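Local coordinates for protein EcmrR transcriptional regulator (Escherichia coli, PDB 6WL5) that probably senses multiple drugs as a MerR-family transcriptional regulator, its GyrI-like C-terminal domain binding the cationic detergent cetyl-trimethyl-ammonium, at residues S28-K31 with L32-P35. Numbering follows the deposited sequence.
Sequences SYIK and LIPP
Ile33 lays its terminal methyl over one face of the Tyr29 ring in a CH-pi contact, with CD1 of Ile33 4.0 Å from the centroid of the Tyr29 ring. The methyl is displaced toward the hydroxyl end of the ring, where CD1 of Ile33 comes within 3.7 Å of CZ of Tyr29. With CG1 anti to its carbonyl carbon (chi1 -73°) and the chain extended beyond it, Ile33 reaches back over the preceding turn. The same methyl meets CG2 of Ile30 at 4.1 Å, so one CD1 bridges an aromatic and an aliphatic neighbour. Tyr29 is buried against Phe21 and Val23 of strand 7-23 and Val71 and Phe73 of strand 69-77, and its hydroxyl is hydrogen-bonded to Thr57. Replacing Tyr29 by alanine removes the ring, which would probably leave the Ile33 methyl without its aromatic platform, open a gap against the sheet and deprive Thr57 of its phenolic partner.

This cluster sits where helix 26-31 gives way to helix 34-43 in the GyrI-like small-molecule-binding domain, and Ile30 and Ile33 both line a pocket occupied by cetyl-trimethyl-ammonium.

Two successive i to i+3 backbone hydrogen bonds, the spacing of a 3-10 turn, close the junction. Leu32 N donates to Tyr29 O at 2.9 Å with a bent N-H...O angle of 140°. Ile33 N reaches Ile30 O at 3.0 Å along a straighter path of 162°.

Nonpolar carbons also pack on the carbonyls of the last turn. CD of Pro34 lies 3.2 Å from Ile30 O; as a proline, Pro34 has no backbone N-H to offer that oxygen. Leu32 folds back along the helix, its CG 3.5 Å from Ser28 O, and its side chain also touches Phe21.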
ATOM      1  N   SER A  28     -11.467  -6.958   8.085  1.00 15.74           N
ATOM      2  CA  SER A  28     -10.775  -7.511   9.242  1.00 16.56           C
ATOM      3  C   SER A  28      -9.359  -6.968   9.323  1.00 15.73           C
ATOM      4  O   SER A  28      -8.864  -6.634  10.407  1.00 19.88           O
ATOM      5  CB  SER A  28     -10.789  -9.037   9.207  1.00 20.11           C
ATOM      6  OG  SER A  28     -12.116  -9.541   9.227  1.00 21.99           O
ATOM      7  N   TYR A  29      -8.717  -6.842   8.172  1.00 16.40           N
ATOM      8  CA  TYR A  29      -7.356  -6.343   8.092  1.00 15.92           C
ATOM      9  C   TYR A  29      -7.267  -4.915   8.583  1.00 16.49           C
ATOM     10  O   TYR A  29      -6.411  -4.573   9.403  1.00 18.87           O
ATOM     11  CB  TYR A  29      -6.932  -6.381   6.625  1.00 15.69           C
ATOM     12  CG  TYR A  29      -5.649  -5.636   6.289  1.00 15.64           C
ATOM     13  CD1 TYR A  29      -4.547  -5.690   7.125  1.00 15.58           C
ATOM     14  CD2 TYR A  29      -5.575  -4.857   5.156  1.00 16.49           C
ATOM     15  CE1 TYR A  29      -3.392  -4.999   6.849  1.00 15.72           C
ATOM     16  CE2 TYR A  29      -4.415  -4.159   4.841  1.00 15.71           C
ATOM     17  CZ  TYR A  29      -3.322  -4.231   5.707  1.00 16.65           C
ATOM     18  OH  TYR A  29      -2.166  -3.526   5.447  1.00 16.80           O
ATOM     19  N   ILE A  30      -8.141  -4.042   8.093  1.00 16.50           N
ATOM     20  CA  ILE A  30      -7.925  -2.647   8.434  1.00 17.61           C
ATOM     21  C   ILE A  30      -8.139  -2.364   9.927  1.00 18.72           C
ATOM     22  O   ILE A  30      -7.527  -1.435  10.458  1.00 18.28           O
ATOM     23  CB  ILE A  30      -8.671  -1.663   7.519  1.00 18.09           C
ATOM     24  CG1 ILE A  30     -10.171  -1.802   7.739  1.00 17.11           C
ATOM     25  CG2 ILE A  30      -8.263  -1.873   6.038  1.00 18.71           C
ATOM     26  CD1 ILE A  30     -10.971  -0.939   6.789  1.00 20.16           C
ATOM     27  N   LYS A  31      -8.950  -3.168  10.624  1.00 17.62           N
ATOM     28  CA  LYS A  31      -9.085  -3.038  12.078  1.00 19.62           C
ATOM     29  C   LYS A  31      -7.782  -3.318  12.812  1.00 17.52           C
ATOM     30  O   LYS A  31      -7.599  -2.851  13.957  1.00 20.84           O
ATOM     31  CB  LYS A  31     -10.198  -3.971  12.590  1.00 20.98           C
ATOM     32  CG  LYS A  31     -11.580  -3.484  12.267  1.00 22.90           C
ATOM     33  CD  LYS A  31     -12.671  -4.346  12.828  1.00 25.82           C
ATOM     34  CE  LYS A  31     -12.720  -5.657  12.135  1.00 30.18           C
ATOM     35  NZ  LYS A  31     -13.866  -6.470  12.662  1.00 37.16           N
ATOM     36  N   LEU A  32      -6.875  -4.076  12.188  1.00 18.90           N
ATOM     37  CA  LEU A  32      -5.557  -4.371  12.731  1.00 20.33           C
ATOM     38  C   LEU A  32      -4.565  -3.235  12.527  1.00 19.83           C
ATOM     39  O   LEU A  32      -3.482  -3.267  13.112  1.00 22.64           O
ATOM     40  CB  LEU A  32      -5.027  -5.663  12.091  1.00 22.26           C
ATOM     41  CG  LEU A  32      -5.890  -6.920  12.258  1.00 26.18           C
ATOM     42  CD1 LEU A  32      -5.272  -8.045  11.400  1.00 27.87           C
ATOM     43  CD2 LEU A  32      -6.062  -7.360  13.717  1.00 29.73           C
ATOM     44  N   ILE A  33      -4.914  -2.198  11.778  1.00 18.40           N
ATOM     45  CA  ILE A  33      -3.916  -1.196  11.409  1.00 19.33           C
ATOM     46  C   ILE A  33      -3.674  -0.153  12.496  1.00 20.82           C
ATOM     47  O   ILE A  33      -2.514   0.135  12.803  1.00 22.90           O
ATOM     48  CB  ILE A  33      -4.231  -0.567  10.045  1.00 19.38           C
ATOM     49  CG1 ILE A  33      -3.936  -1.571   8.907  1.00 20.05           C
ATOM     50  CG2 ILE A  33      -3.407   0.719   9.840  1.00 21.49           C
ATOM     51  CD1 ILE A  33      -4.514  -1.198   7.551  1.00 20.54           C
ATOM     52  N   PRO A  34      -4.694   0.444  13.102  1.00 19.94           N
ATOM     53  CA  PRO A  34      -4.437   1.511  14.078  1.00 19.92           C
ATOM     54  C   PRO A  34      -3.461   1.098  15.170  1.00 19.99           C
ATOM     55  O   PRO A  34      -2.636   1.929  15.562  1.00 22.84           O
ATOM     56  CB  PRO A  34      -5.836   1.841  14.620  1.00 20.74           C
ATOM     57  CG  PRO A  34      -6.724   1.553  13.448  1.00 19.08           C
ATOM     58  CD  PRO A  34      -6.130   0.294  12.812  1.00 19.98           C
ATOM     59  N   PRO A  35      -3.554  -0.114  15.745  1.00 20.97           N
ATOM     60  CA  PRO A  35      -2.621  -0.468  16.830  1.00 24.99           C
ATOM     61  C   PRO A  35      -1.151  -0.441  16.438  1.00 24.46           C
ATOM     62  O   PRO A  35      -0.279  -0.308  17.311  1.00 28.71           O
ATOM     63  CB  PRO A  35      -3.056  -1.893  17.212  1.00 27.95           C
ATOM     64  CG  PRO A  35      -4.521  -1.946  16.883  1.00 24.91           C
ATOM     65  CD  PRO A  35      -4.659  -1.100  15.632  1.00 20.87           C
TER